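Local coordinates for protein probable branched-chain-amino-acid aminotransferase (Thermotoga maritima MSB8, PDB 3CSW) that probably catalyses the pyridoxal-phosphate-dependent transfer of amino groups between leucine, isoleucine or valine and 2-oxoglutarate, the last step in making branched-chain amino acids, at residues A[56-60]-A[76-81]; A[44-48]-A[239-243]; A[229-235]-A[250-255]. One frame throughout, in Å; residues are numbered along the deposited sequence. Where two conformers were deposited one is given.

How the contacts relate
Contact 2 lies deepest, near the middle of the chain and at the cofactor phosphate. Contacts 1 and 3 sit farther out, on opposite sides of the chain's centre, with some of their residues exposed. Contact 1 joins two helices, 56-68 and 78-89, through an aromatic cluster; contact 3 joins the region of helix 226-230 and strand 234-239 to a tight hairpin with apolar side chains and bridging waters. Contact 2, the smallest in buried surface, works mainly through hydroxyl, amide and guanidinium groups. Contacts 1 and 2 touch, since His59 of the first helix reaches Glu44 and packs on Leu46 and Thr240. Strand 234-239 links contact 3 to contact 2, as it leads from Met235 to His239.

Contact 1: A[56-60]-A[76-81]; sequences AYKHY and LSFDEF
Tyr60 hands its phenol hydrogen to the backbone O of Leu76 in a notably short bond, 2.5 Å from OH to O, although it otherwise takes part in an aromatic cluster with Tyr57, Phe78 and Phe81. The cluster pins the first turn of helix 56-68 to the start of helix 78-89. Leu76 O sits at the edge of the Tyr60 ring, and the OH approaches it tilted 16° from the carbonyl plane.

One face of the same ring is covered by Phe78, whose CB stands 4.1 Å from the Tyr60 ring centroid in a CH-pi contact. On Tyr57 the CG lies anti to the backbone N (chi1 -174°), which brings CD1 over the centre of the Phe78 ring. This is an edge-to-face pair, the ring centroids 5.0 Å apart and the planes at 78°. Phe81 is buried and turned toward helix 56-68; Tyr60 CD1 lies over its face, 3.7 Å from Phe81 CG, and its edge meets Ala56 O. Tyr57, by contrast, is on the exposed side.

Ser77 and Glu80 form a capping box that starts helix 78-89: Ser77 OG, at the N-cap, accepts from Glu80 N at 3.0 Å. Both ends of the peptide joining Leu76 to Ser77 are held: Tyr60 OH takes the oxygen, and Ser77 N bonds to Glu80 OE1 at 3.1 Å, meeting the carboxylate from above its plane.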
ATOM      1  N   ALA A  56     -20.441  -4.011  30.943  1.00 29.24           N
ATOM      2  CA  ALA A  56     -20.727  -5.396  30.600  1.00 29.77           C
ATOM      3  C   ALA A  56     -21.475  -5.532  29.268  1.00 31.05           C
ATOM      4  O   ALA A  56     -21.102  -6.348  28.419  1.00 32.83           O
ATOM      5  CB  ALA A  56     -21.459  -6.098  31.723  1.00 26.48           C
ATOM      6  N   TYR A  57     -22.500  -4.711  29.067  1.00 30.92           N
ATOM      7  CA  TYR A  57     -23.275  -4.737  27.831  1.00 30.67           C
ATOM      8  C   TYR A  57     -22.421  -4.334  26.616  1.00 29.48           C
ATOM      9  O   TYR A  57     -22.496  -4.962  25.579  1.00 29.61           O
ATOM     10  CB  TYR A  57     -24.530  -3.839  27.932  1.00 32.26           C
ATOM     11  CG  TYR A  57     -25.403  -3.983  26.711  1.00 33.33           C
ATOM     12  CD1 TYR A  57     -26.057  -5.184  26.450  1.00 36.76           C
ATOM     13  CD2 TYR A  57     -25.534  -2.945  25.793  1.00 36.07           C
ATOM     14  CE1 TYR A  57     -26.821  -5.350  25.312  1.00 35.90           C
ATOM     15  CE2 TYR A  57     -26.295  -3.101  24.650  1.00 37.83           C
ATOM     16  CZ  TYR A  57     -26.940  -4.304  24.414  1.00 37.35           C
ATOM     17  OH  TYR A  57     -27.704  -4.467  23.278  1.00 39.71           O
ATOM     18  N   LYS A  58     -21.609  -3.294  26.765  1.00 29.47           N
ATOM     19  CA  LYS A  58     -20.727  -2.841  25.699  1.00 30.50           C
ATOM     20  C   LYS A  58     -19.748  -3.926  25.267  1.00 31.08           C
ATOM     21  O   LYS A  58     -19.517  -4.114  24.073  1.00 33.06           O
ATOM     22  CB  LYS A  58     -19.963  -1.585  26.129  1.00 29.72           C
ATOM     23  CG  LYS A  58     -20.873  -0.374  26.246  1.00 32.51           C
ATOM     24  CD  LYS A  58     -20.147   0.886  26.638  1.00 29.61           C
ATOM     25  CE  LYS A  58     -21.080   2.088  26.513  1.00 32.39           C
ATOM     26  NZ  LYS A  58     -20.359   3.305  27.034  1.00 40.14           N
ATOM     27  N   HIS A  59     -19.179  -4.631  26.241  1.00 31.47           N
ATOM     28  CA  HIS A  59     -18.269  -5.739  25.961  1.00 31.25           C
ATOM     29  C   HIS A  59     -18.982  -6.930  25.335  1.00 32.38           C
ATOM     30  O   HIS A  59     -18.445  -7.563  24.450  1.00 35.42           O
ATOM     31  CB  HIS A  59     -17.543  -6.162  27.230  1.00 31.43           C
ATOM     32  CG  HIS A  59     -16.427  -5.246  27.608  1.00 29.85           C
ATOM     33  ND1 HIS A  59     -15.221  -5.247  26.945  1.00 33.69           N
ATOM     34  CD2 HIS A  59     -16.329  -4.292  28.562  1.00 30.31           C
ATOM     35  CE1 HIS A  59     -14.428  -4.335  27.480  1.00 31.41           C
ATOM     36  NE2 HIS A  59     -15.069  -3.756  28.474  1.00 26.83           N
ATOM     37  N   TYR A  60     -20.186  -7.234  25.799  1.00 33.85           N
ATOM     38  CA  TYR A  60     -21.004  -8.296  25.210  1.00 33.56           C
ATOM     39  C   TYR A  60     -21.296  -8.048  23.724  1.00 34.36           C
ATOM     40  O   TYR A  60     -21.215  -8.959  22.906  1.00 34.22           O
ATOM     41  CB  TYR A  60     -22.330  -8.431  25.971  1.00 32.80           C
ATOM     42  CG  TYR A  60     -23.195  -9.572  25.479  1.00 34.11           C
ATOM     43  CD1 TYR A  60     -22.949 -10.886  25.877  1.00 32.74           C
ATOM     44  CD2 TYR A  60     -24.235  -9.342  24.591  1.00 35.15           C
ATOM     45  CE1 TYR A  60     -23.727 -11.941  25.404  1.00 31.51           C
ATOM     46  CE2 TYR A  60     -25.024 -10.386  24.104  1.00 32.83           C
ATOM     47  CZ  TYR A  60     -24.773 -11.681  24.512  1.00 36.67           C
ATOM     48  OH  TYR A  60     -25.584 -12.704  24.031  1.00 37.99           O
ATOM     49  N   LEU A  76     -24.063 -17.711  24.879  1.00 58.10           N
ATOM     50  CA  LEU A  76     -24.586 -17.053  26.078  1.00 53.27           C
ATOM     51  C   LEU A  76     -25.509 -15.874  25.782  1.00 47.23           C
ATOM     52  O   LEU A  76     -25.277 -15.098  24.852  1.00 46.29           O
ATOM     53  CB  LEU A  76     -23.433 -16.548  26.970  1.00 53.69           C
ATOM     54  CG  LEU A  76     -22.974 -17.481  28.095  1.00 56.59           C
ATOM     55  CD1 LEU A  76     -21.897 -16.821  28.926  1.00 57.14           C
ATOM     56  CD2 LEU A  76     -24.125 -17.891  28.979  1.00 56.13           C
ATOM     57  N   SER A  77     -26.543 -15.727  26.599  1.00 42.77           N
ATOM     58  CA  SER A  77     -27.384 -14.539  26.541  1.00 39.36           C
ATOM     59  C   SER A  77     -26.672 -13.447  27.343  1.00 36.98           C
ATOM     60  O   SER A  77     -25.733 -13.726  28.103  1.00 33.86           O
ATOM     61  CB  SER A  77     -28.776 -14.818  27.106  1.00 37.95           C
ATOM     62  OG  SER A  77     -28.732 -15.024  28.512  1.00 41.04           O
ATOM     63  N   PHE A  78     -27.089 -12.199  27.158  1.00 35.82           N
ATOM     64  CA  PHE A  78     -26.516 -11.123  27.945  1.00 33.40           C
ATOM     65  C   PHE A  78     -26.815 -11.354  29.417  1.00 35.30           C
ATOM     66  O   PHE A  78     -25.971 -11.139  30.294  1.00 37.47           O
ATOM     67  CB  PHE A  78     -27.078  -9.777  27.532  1.00 32.59           C
ATOM     68  CG  PHE A  78     -26.565  -8.652  28.372  1.00 32.58           C
ATOM     69  CD1 PHE A  78     -25.190  -8.473  28.545  1.00 29.03           C
ATOM     70  CD2 PHE A  78     -27.436  -7.796  29.017  1.00 30.37           C
ATOM     71  CE1 PHE A  78     -24.706  -7.475  29.337  1.00 33.61           C
ATOM     72  CE2 PHE A  78     -26.953  -6.760  29.806  1.00 31.80           C
ATOM     73  CZ  PHE A  78     -25.601  -6.597  29.969  1.00 30.40           C
ATOM     74  N   ASP A  79     -28.034 -11.802  29.673  1.00 37.61           N
ATOM     75  CA  ASP A  79     -28.511 -12.057  31.022  1.00 37.57           C
ATOM     76  C   ASP A  79     -27.642 -13.108  31.720  1.00 38.42           C
ATOM     77  O   ASP A  79     -27.280 -12.939  32.887  1.00 39.86           O
ATOM     78  CB  ASP A  79     -29.971 -12.507  30.950  1.00 38.65           C
ATOM     79  CG  ASP A  79     -30.623 -12.615  32.310  1.00 39.99           C
ATOM     80  OD1 ASP A  79     -30.461 -11.685  33.142  1.00 40.41           O
ATOM     81  OD2 ASP A  79     -31.319 -13.632  32.531  1.00 45.58           O
ATOM     82  N   GLU A  80     -27.296 -14.176  31.003  1.00 37.90           N
ATOM     83  CA  GLU A  80     -26.430 -15.231  31.549  1.00 39.44           C
ATOM     84  C   GLU A  80     -24.983 -14.765  31.720  1.00 37.06           C
ATOM     85  O   GLU A  80     -24.324 -15.104  32.707  1.00 36.00           O
ATOM     86  CB  GLU A  80     -26.469 -16.457  30.642  1.00 40.06           C
ATOM     87  CG  GLU A  80     -27.822 -17.163  30.653  1.00 43.94           C
ATOM     88  CD  GLU A  80     -28.002 -18.163  29.508  1.00 45.59           C
ATOM     89  OE1 GLU A  80     -27.249 -18.093  28.503  1.00 48.40           O
ATOM     90  OE2 GLU A  80     -28.919 -19.020  29.620  1.00 57.27           O
ATOM     91  N   PHE A  81     -24.507 -14.011  30.728  1.00 37.42           N
ATOM     92  CA  PHE A  81     -23.182 -13.367  30.730  1.00 35.57           C
ATOM     93  C   PHE A  81     -23.039 -12.559  32.022  1.00 34.95           C
ATOM     94  O   PHE A  81     -22.087 -12.769  32.781  1.00 35.20           O
ATOM     95  CB  PHE A  81     -23.085 -12.481  29.478  1.00 35.11           C
ATOM     96  CG  PHE A  81     -21.779 -11.724  29.305  1.00 35.89           C
ATOM     97  CD1 PHE A  81     -20.613 -12.384  28.964  1.00 35.13           C
ATOM     98  CD2 PHE A  81     -21.753 -10.329  29.381  1.00 32.64           C
ATOM     99  CE1 PHE A  81     -19.431 -11.681  28.759  1.00 36.94           C
ATOM    100  CE2 PHE A  81     -20.583  -9.626  29.175  1.00 34.64           C
ATOM    101  CZ  PHE A  81     -19.422 -10.295  28.859  1.00 34.45           C
TER

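Contact 2: A[44-48]-A[239-243]. With PLP (pyridoxal-5'-phosphate), chain E.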
ATOM      1  N   GLU A  44     -12.865 -10.876  24.989  1.00 32.47           N
ATOM      2  CA  GLU A  44     -13.070  -9.570  25.618  1.00 32.20           C
ATOM      3  C   GLU A  44     -12.411  -9.550  26.997  1.00 31.95           C
ATOM      4  O   GLU A  44     -12.230 -10.603  27.613  1.00 32.26           O
ATOM      5  CB  GLU A  44     -14.570  -9.278  25.762  1.00 32.79           C
ATOM      6  CG  GLU A  44     -15.269  -8.796  24.493  1.00 34.38           C
ATOM      7  CD  GLU A  44     -14.694  -7.477  23.958  1.00 35.86           C
ATOM      8  OE1 GLU A  44     -14.304  -6.625  24.766  1.00 35.32           O
ATOM      9  OE2 GLU A  44     -14.642  -7.296  22.724  1.00 36.37           O
ATOM     10  N   THR A  45     -12.038  -8.354  27.464  1.00 32.50           N
ATOM     11  CA  THR A  45     -11.484  -8.164  28.807  0.50 31.71           C
ATOM     12  C   THR A  45     -12.334  -7.127  29.536  1.00 31.86           C
ATOM     13  O   THR A  45     -12.737  -6.137  28.948  1.00 31.36           O
ATOM     14  CB  THR A  45      -9.998  -7.714  28.794  0.50 33.78           C
ATOM     15  OG1 THR A  45      -9.867  -6.414  28.196  0.50 35.30           O
ATOM     16  CG2 THR A  45      -9.124  -8.731  28.042  0.50 34.65           C
ATOM     17  N   LEU A  46     -12.637  -7.383  30.809  1.00 30.89           N
ATOM     18  CA  LEU A  46     -13.421  -6.463  31.618  1.00 30.93           C
ATOM     19  C   LEU A  46     -12.707  -6.251  32.933  1.00 31.47           C
ATOM     20  O   LEU A  46     -11.817  -7.019  33.291  1.00 31.72           O
ATOM     21  CB  LEU A  46     -14.839  -7.003  31.907  1.00 30.58           C
ATOM     22  CG  LEU A  46     -15.795  -7.353  30.750  1.00 30.19           C
ATOM     23  CD1 LEU A  46     -15.530  -8.775  30.246  1.00 27.83           C
ATOM     24  CD2 LEU A  46     -17.240  -7.190  31.188  1.00 27.57           C
ATOM     25  N   ARG A  47     -13.068  -5.176  33.629  1.00 33.09           N
ATOM     26  CA  ARG A  47     -12.669  -4.981  35.023  1.00 31.16           C
ATOM     27  C   ARG A  47     -13.904  -4.620  35.827  1.00 32.02           C
ATOM     28  O   ARG A  47     -14.945  -4.329  35.265  1.00 31.26           O
ATOM     29  CB  ARG A  47     -11.612  -3.894  35.170  1.00 30.47           C
ATOM     30  CG  ARG A  47     -12.096  -2.478  34.890  1.00 34.76           C
ATOM     31  CD  ARG A  47     -11.181  -1.460  35.546  1.00 34.33           C
ATOM     32  NE  ARG A  47     -11.445  -1.430  36.970  1.00 37.08           N
ATOM     33  CZ  ARG A  47     -10.732  -0.747  37.854  1.00 40.22           C
ATOM     34  NH1 ARG A  47      -9.666  -0.038  37.481  1.00 38.21           N
ATOM     35  NH2 ARG A  47     -11.097  -0.774  39.126  1.00 36.90           N
ATOM     36  N   THR A  48     -13.780  -4.647  37.151  1.00 32.95           N
ATOM     37  CA  THR A  48     -14.855  -4.246  38.028  1.00 34.21           C
ATOM     38  C   THR A  48     -14.527  -2.921  38.710  1.00 35.07           C
ATOM     39  O   THR A  48     -13.366  -2.550  38.842  1.00 31.41           O
ATOM     40  CB  THR A  48     -15.091  -5.278  39.144  1.00 33.89           C
ATOM     41  OG1 THR A  48     -13.883  -5.423  39.899  1.00 34.85           O
ATOM     42  CG2 THR A  48     -15.503  -6.646  38.563  1.00 32.51           C
ATOM     43  N   HIS A 239      -6.978   2.039  28.350  1.00 32.11           N
ATOM     44  CA  HIS A 239      -7.347   0.624  28.275  1.00 30.71           C
ATOM     45  C   HIS A 239      -8.147   0.213  29.515  1.00 30.49           C
ATOM     46  O   HIS A 239      -8.094   0.871  30.530  1.00 28.33           O
ATOM     47  CB  HIS A 239      -6.118  -0.290  28.041  1.00 30.03           C
ATOM     48  CG  HIS A 239      -5.079  -0.246  29.120  1.00 30.59           C
ATOM     49  ND1 HIS A 239      -4.942  -1.245  30.070  1.00 24.88           N
ATOM     50  CD2 HIS A 239      -4.105   0.656  29.382  1.00 28.04           C
ATOM     51  CE1 HIS A 239      -3.935  -0.949  30.872  1.00 30.19           C
ATOM     52  NE2 HIS A 239      -3.412   0.197  30.483  1.00 31.36           N
ATOM     53  N   THR A 240      -8.884  -0.886  29.413  1.00 30.67           N
ATOM     54  CA  THR A 240      -9.810  -1.314  30.449  1.00 30.46           C
ATOM     55  C   THR A 240      -9.247  -1.330  31.882  1.00 31.83           C
ATOM     56  O   THR A 240      -9.846  -0.746  32.804  1.00 29.02           O
ATOM     57  CB  THR A 240     -10.423  -2.724  30.119  1.00 30.95           C
ATOM     58  OG1 THR A 240     -11.393  -2.607  29.063  1.00 29.59           O
ATOM     59  CG2 THR A 240     -11.113  -3.302  31.323  1.00 27.89           C
ATOM     60  N   SER A 241      -8.105  -1.989  32.074  1.00 31.41           N
ATOM     61  CA  SER A 241      -7.632  -2.244  33.428  1.00 34.27           C
ATOM     62  C   SER A 241      -7.251  -0.989  34.173  1.00 34.56           C
ATOM     63  O   SER A 241      -7.589  -0.870  35.343  1.00 37.54           O
ATOM     64  CB  SER A 241      -6.486  -3.279  33.456  1.00 34.87           C
ATOM     65  OG  SER A 241      -5.392  -2.879  32.654  1.00 39.78           O
ATOM     66  N   ALA A 242      -6.615  -0.043  33.485  1.00 32.31           N
ATOM     67  CA  ALA A 242      -6.007   1.108  34.120  1.00 30.81           C
ATOM     68  C   ALA A 242      -6.704   2.444  33.865  1.00 32.62           C
ATOM     69  O   ALA A 242      -6.478   3.379  34.608  1.00 34.02           O
ATOM     70  CB  ALA A 242      -4.524   1.199  33.705  1.00 31.06           C
ATOM     71  N   GLY A 243      -7.548   2.549  32.840  1.00 32.87           N
ATOM     72  CA  GLY A 243      -8.218   3.819  32.529  1.00 32.77           C
ATOM     73  C   GLY A 243      -7.311   4.737  31.711  1.00 31.48           C
ATOM     74  O   GLY A 243      -6.844   4.335  30.653  1.00 33.04           O
TER
HETATM   75  N1  PLP E 300      -6.371  -1.675  21.169  1.00 37.69           N
HETATM   76  C2  PLP E 300      -6.116  -3.043  21.186  1.00 44.18           C
HETATM   77  C2A PLP E 300      -5.295  -3.611  20.070  1.00 37.75           C
HETATM   78  C3  PLP E 300      -6.625  -3.842  22.233  1.00 50.38           C
HETATM   79  O3  PLP E 300      -6.315  -5.180  22.316  1.00 51.69           O
HETATM   80  C4  PLP E 300      -7.394  -3.242  23.259  1.00 53.30           C
HETATM   81  C4A PLP E 300      -7.893  -4.057  24.420  1.00 53.47           C
HETATM   82  O4A PLP E 300      -7.142  -4.290  25.386  1.00 64.86           O
HETATM   83  C5  PLP E 300      -7.631  -1.857  23.223  1.00 43.80           C
HETATM   84  C6  PLP E 300      -7.124  -1.093  22.170  1.00 36.73           C
HETATM   85  C5A PLP E 300      -8.245  -1.130  24.398  1.00 42.16           C
HETATM   86  O4P PLP E 300      -9.661  -1.238  24.359  1.00 44.26           O
HETATM   87  P   PLP E 300     -10.588  -1.128  25.697  1.00 42.88           P
HETATM   88  O1P PLP E 300     -12.023  -1.590  25.373  1.00 40.80           O
HETATM   89  O2P PLP E 300     -10.616   0.299  26.166  1.00 35.11           O
HETATM   90  O3P PLP E 300      -9.925  -2.032  26.728  1.00 42.59           O
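Thr240 turns its side chain toward strand 42-49, and its two branches do different jobs. The methyl CG2, anti to the backbone N, presses on the strand 3.7 Å from Leu46 C and also lies against the CG of Arg47. The hydroxyl takes the other direction and donates a hydrogen bond of 2.8 Å from OG1 to PLP O3P. The backbone N of Thr240 donates to the same oxygen, PLP O3P, at 3.1 Å, so one residue grips a phosphate oxygen twice. Thr240, from the loop between strands 234-239 and 243-247, thus belongs to the pyridoxal-phosphate pocket of this class-IV aminotransferase and binds its phosphate.

This methyl wedge is the close-fitting part of the contact. The Arg47 chain runs alongside Thr240, headed the other way, its CD 3.1 Å from Thr240 O, before it bends at chi3 (-76°). Past the bend, NE and NH2 both turn back to Thr48 O, side-on and 2.9 Å from it, which fixes the guanidinium. The looser side is at Ser241, partly exposed: Arg47 NH1 reaches Ser241 O only through a weak bond with an N-H...O angle of 134°. The CB of Ser241 points away from the strand; its backbone N bonds to an unidentified molecule, probably from the crystallisation liquor.

The cofactor is also hydrogen-bonded to Ile203 N, Thr204 OG1, Glu176 OE1 and Arg62 NH2, and His59 of helix 56-68 packs against Thr240. The double grip of Thr240 uses an uncharged hydroxyl and amide, which would probably fix the position of the phosphate, and the strand against CG2 is likely to limit rotation of the side chain.

Contact 3: A[229-235]-A[250-255]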
ATOM      1  N   LEU A 229       2.872  12.932  17.166  1.00 27.90           N
ATOM      2  CA  LEU A 229       3.142  12.479  18.533  1.00 28.47           C
ATOM      3  C   LEU A 229       4.433  13.152  19.044  1.00 28.99           C
ATOM      4  O   LEU A 229       4.548  13.504  20.217  1.00 27.72           O
ATOM      5  CB  LEU A 229       3.291  10.958  18.590  1.00 28.37           C
ATOM      6  CG  LEU A 229       2.091  10.067  18.239  1.00 33.07           C
ATOM      7  CD1 LEU A 229       2.474   8.569  18.343  1.00 24.14           C
ATOM      8  CD2 LEU A 229       0.861  10.375  19.099  1.00 25.52           C
ATOM      9  N   PHE A 230       5.393  13.339  18.152  1.00 30.79           N
ATOM     10  CA  PHE A 230       6.683  13.925  18.529  1.00 31.95           C
ATOM     11  C   PHE A 230       6.613  15.441  18.675  1.00 31.71           C
ATOM     12  O   PHE A 230       7.537  16.052  19.202  1.00 34.07           O
ATOM     13  CB  PHE A 230       7.789  13.487  17.570  1.00 30.58           C
ATOM     14  CG  PHE A 230       8.132  12.020  17.684  1.00 31.74           C
ATOM     15  CD1 PHE A 230       7.390  11.061  17.010  1.00 30.18           C
ATOM     16  CD2 PHE A 230       9.203  11.594  18.462  1.00 34.46           C
ATOM     17  CE1 PHE A 230       7.688   9.687  17.124  1.00 28.34           C
ATOM     18  CE2 PHE A 230       9.514  10.217  18.570  1.00 30.40           C
ATOM     19  CZ  PHE A 230       8.758   9.272  17.901  1.00 29.94           C
ATOM     20  N   GLU A 231       5.504  16.043  18.255  1.00 30.63           N
ATOM     21  CA  GLU A 231       5.300  17.473  18.436  1.00 28.73           C
ATOM     22  C   GLU A 231       4.181  17.797  19.397  1.00 28.56           C
ATOM     23  O   GLU A 231       3.850  18.966  19.573  1.00 29.00           O
ATOM     24  CB  GLU A 231       5.036  18.131  17.100  1.00 29.72           C
ATOM     25  CG  GLU A 231       6.184  17.902  16.126  1.00 34.97           C
ATOM     26  CD  GLU A 231       6.228  18.938  15.031  1.00 39.47           C
ATOM     27  OE1 GLU A 231       5.374  18.877  14.114  1.00 41.18           O
ATOM     28  OE2 GLU A 231       7.129  19.800  15.088  1.00 33.63           O
ATOM     29  N   ALA A 232       3.612  16.770  20.030  1.00 28.40           N
ATOM     30  CA  ALA A 232       2.472  16.933  20.916  1.00 28.21           C
ATOM     31  C   ALA A 232       2.884  17.582  22.232  1.00 28.11           C
ATOM     32  O   ALA A 232       4.017  17.394  22.691  1.00 28.80           O
ATOM     33  CB  ALA A 232       1.831  15.551  21.183  1.00 28.10           C
ATOM     34  N   ASP A 233       1.963  18.325  22.848  1.00 29.31           N
ATOM     35  CA  ASP A 233       2.152  18.826  24.216  1.00 29.88           C
ATOM     36  C   ASP A 233       1.975  17.719  25.272  1.00 30.67           C
ATOM     37  O   ASP A 233       2.672  17.720  26.292  1.00 33.29           O
ATOM     38  CB  ASP A 233       1.180  19.979  24.532  1.00 31.79           C
ATOM     39  CG  ASP A 233       1.332  21.145  23.586  1.00 28.58           C
ATOM     40  OD1 ASP A 233       2.445  21.349  23.097  1.00 33.13           O
ATOM     41  OD2 ASP A 233       0.334  21.848  23.315  1.00 33.89           O
ATOM     42  N   GLU A 234       1.030  16.804  25.036  1.00 29.71           N
ATOM     43  CA  GLU A 234       0.759  15.695  25.933  1.00 29.37           C
ATOM     44  C   GLU A 234       0.424  14.461  25.122  1.00 29.25           C
ATOM     45  O   GLU A 234      -0.027  14.566  24.004  1.00 27.97           O
ATOM     46  CB  GLU A 234      -0.447  15.976  26.875  1.00 30.10           C
ATOM     47  CG  GLU A 234      -0.513  17.366  27.473  1.00 29.88           C
ATOM     48  CD  GLU A 234      -1.699  17.589  28.413  1.00 31.19           C
ATOM     49  OE1 GLU A 234      -2.091  16.650  29.123  1.00 33.16           O
ATOM     50  OE2 GLU A 234      -2.205  18.731  28.471  1.00 32.54           O
HETATM   51  N   MSE A 235       0.616  13.295  25.732  1.00 30.47           N
HETATM   52  CA  MSE A 235       0.197  12.019  25.176  1.00 29.17           C
HETATM   53  C   MSE A 235      -0.248  11.087  26.308  1.00 29.15           C
HETATM   54  O   MSE A 235       0.269  11.164  27.423  1.00 31.44           O
HETATM   55  CB  MSE A 235       1.349  11.418  24.370  1.00 31.79           C
HETATM   56  CG  MSE A 235       1.100  10.030  23.775  1.00 26.74           C
HETATM   57 SE   MSE A 235       2.615   9.385  22.755  0.75 21.72          SE
HETATM   58  CE  MSE A 235       1.899   7.775  22.219  1.00 26.17           C
ATOM     59  N   LEU A 250       8.050   8.990  24.666  1.00 27.46           N
ATOM     60  CA  LEU A 250       7.870   8.187  23.468  1.00 28.46           C
ATOM     61  C   LEU A 250       9.242   8.022  22.836  1.00 27.44           C
ATOM     62  O   LEU A 250       9.874   8.995  22.468  1.00 28.49           O
ATOM     63  CB  LEU A 250       6.907   8.877  22.481  1.00 29.44           C
ATOM     64  CG  LEU A 250       6.769   8.331  21.057  1.00 28.88           C
ATOM     65  CD1 LEU A 250       6.255   6.879  21.037  1.00 27.51           C
ATOM     66  CD2 LEU A 250       5.895   9.296  20.193  1.00 27.83           C
ATOM     67  N   ASN A 251       9.699   6.786  22.696  1.00 29.00           N
ATOM     68  CA  ASN A 251      11.044   6.526  22.208  1.00 30.11           C
ATOM     69  C   ASN A 251      12.020   7.334  23.101  1.00 30.34           C
ATOM     70  O   ASN A 251      12.069   7.095  24.309  1.00 29.09           O
ATOM     71  CB  ASN A 251      11.173   6.828  20.694  1.00 30.57           C
ATOM     72  CG  ASN A 251      10.523   5.765  19.801  1.00 28.95           C
ATOM     73  OD1 ASN A 251       9.718   4.958  20.238  1.00 35.12           O
ATOM     74  ND2 ASN A 251      10.888   5.772  18.532  1.00 34.25           N
ATOM     75  N   GLU A 252      12.767   8.289  22.549  1.00 31.67           N
ATOM     76  CA  GLU A 252      13.669   9.120  23.375  1.00 32.79           C
ATOM     77  C   GLU A 252      13.103  10.520  23.625  1.00 31.60           C
ATOM     78  O   GLU A 252      13.795  11.382  24.150  1.00 32.89           O
ATOM     79  CB  GLU A 252      15.024   9.263  22.698  1.00 34.26           C
ATOM     80  CG  GLU A 252      15.799   7.981  22.502  1.00 39.53           C
ATOM     81  CD  GLU A 252      16.920   8.157  21.475  1.00 47.38           C
ATOM     82  OE1 GLU A 252      16.629   8.369  20.264  1.00 51.70           O
ATOM     83  OE2 GLU A 252      18.096   8.087  21.891  1.00 52.82           O
ATOM     84  N   HIS A 253      11.844  10.732  23.257  1.00 31.59           N
ATOM     85  CA  HIS A 253      11.195  12.021  23.369  1.00 31.36           C
ATOM     86  C   HIS A 253      10.374  12.128  24.647  1.00 30.71           C
ATOM     87  O   HIS A 253       9.320  11.521  24.757  1.00 29.71           O
ATOM     88  CB  HIS A 253      10.288  12.236  22.141  1.00 33.85           C
ATOM     89  CG  HIS A 253       9.661  13.597  22.080  1.00 34.12           C
ATOM     90  ND1 HIS A 253      10.253  14.662  21.435  1.00 39.35           N
ATOM     91  CD2 HIS A 253       8.498  14.066  22.590  1.00 33.96           C
ATOM     92  CE1 HIS A 253       9.478  15.728  21.554  1.00 37.27           C
ATOM     93  NE2 HIS A 253       8.407  15.391  22.249  1.00 33.99           N
ATOM     94  N   SER A 254      10.839  12.941  25.589  1.00 31.96           N
ATOM     95  CA  SER A 254      10.107  13.214  26.822  1.00 33.07           C
ATOM     96  C   SER A 254       9.046  14.274  26.625  1.00 32.97           C
ATOM     97  O   SER A 254       9.305  15.309  26.009  1.00 33.80           O
ATOM     98  CB  SER A 254      11.058  13.709  27.929  1.00 33.97           C
ATOM     99  OG  SER A 254      11.828  12.631  28.453  1.00 41.61           O
ATOM    100  N   PHE A 255       7.860  14.007  27.174  1.00 32.64           N
ATOM    101  CA  PHE A 255       6.780  14.988  27.275  1.00 33.10           C
ATOM    102  C   PHE A 255       6.822  15.737  28.615  1.00 33.85           C
ATOM    103  O   PHE A 255       6.490  16.915  28.671  1.00 33.68           O
ATOM    104  CB  PHE A 255       5.417  14.313  27.121  1.00 31.66           C
ATOM    105  CG  PHE A 255       5.220  13.705  25.785  1.00 29.74           C
ATOM    106  CD1 PHE A 255       4.990  14.511  24.678  1.00 31.99           C
ATOM    107  CD2 PHE A 255       5.330  12.334  25.609  1.00 28.36           C
ATOM    108  CE1 PHE A 255       4.852  13.945  23.422  1.00 33.04           C
ATOM    109  CE2 PHE A 255       5.182  11.775  24.358  1.00 34.46           C
ATOM    110  CZ  PHE A 255       4.952  12.575  23.270  1.00 28.84           C
TER
HETATM  111  O   HOH W   1       6.585  17.263  22.427  1.00 47.56           O
HETATM  112  O   HOH W   2       5.324  18.475  26.508  1.00 45.47           O
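Phe230 and Leu229, in the weakly bonded helix 226-230, pack on Leu250 in a largely apolar contact between that helix, the start of strand 234-239 and a beta hairpin with a two-residue loop. The hairpin closes through a type II' turn from Leu250 to His253. Leu250 CD2 lies over one face of the Phe230 ring, 3.8 Å from its centroid, and is also squeezed to 3.5 Å from Leu229 CB. The Phe230 edge is directed at the face of His253 in an offset edge-to-face pair with planes at 69°. With an alanine at Phe230, Leu250 CD2 is likely to lose the ring face it rests on and His253 the ring edge beside it.

Phe255 fills the other end. Met235, a selenomethionine with its chain extended, lays CB over one face of that ring, 4.1 Å from the centroid, while SE stands obliquely beside it; His253 CD2 covers the opposite face. Glu231 also bonds to Glu252 N of the second subunit, so the hairpin lies at a subunit interface. Two waters bridge the segments: one joins Asp233 O to Phe255 O, and the other donates to Ala232 O and sits 2.6 Å from His253 NE2, in the imidazole plane.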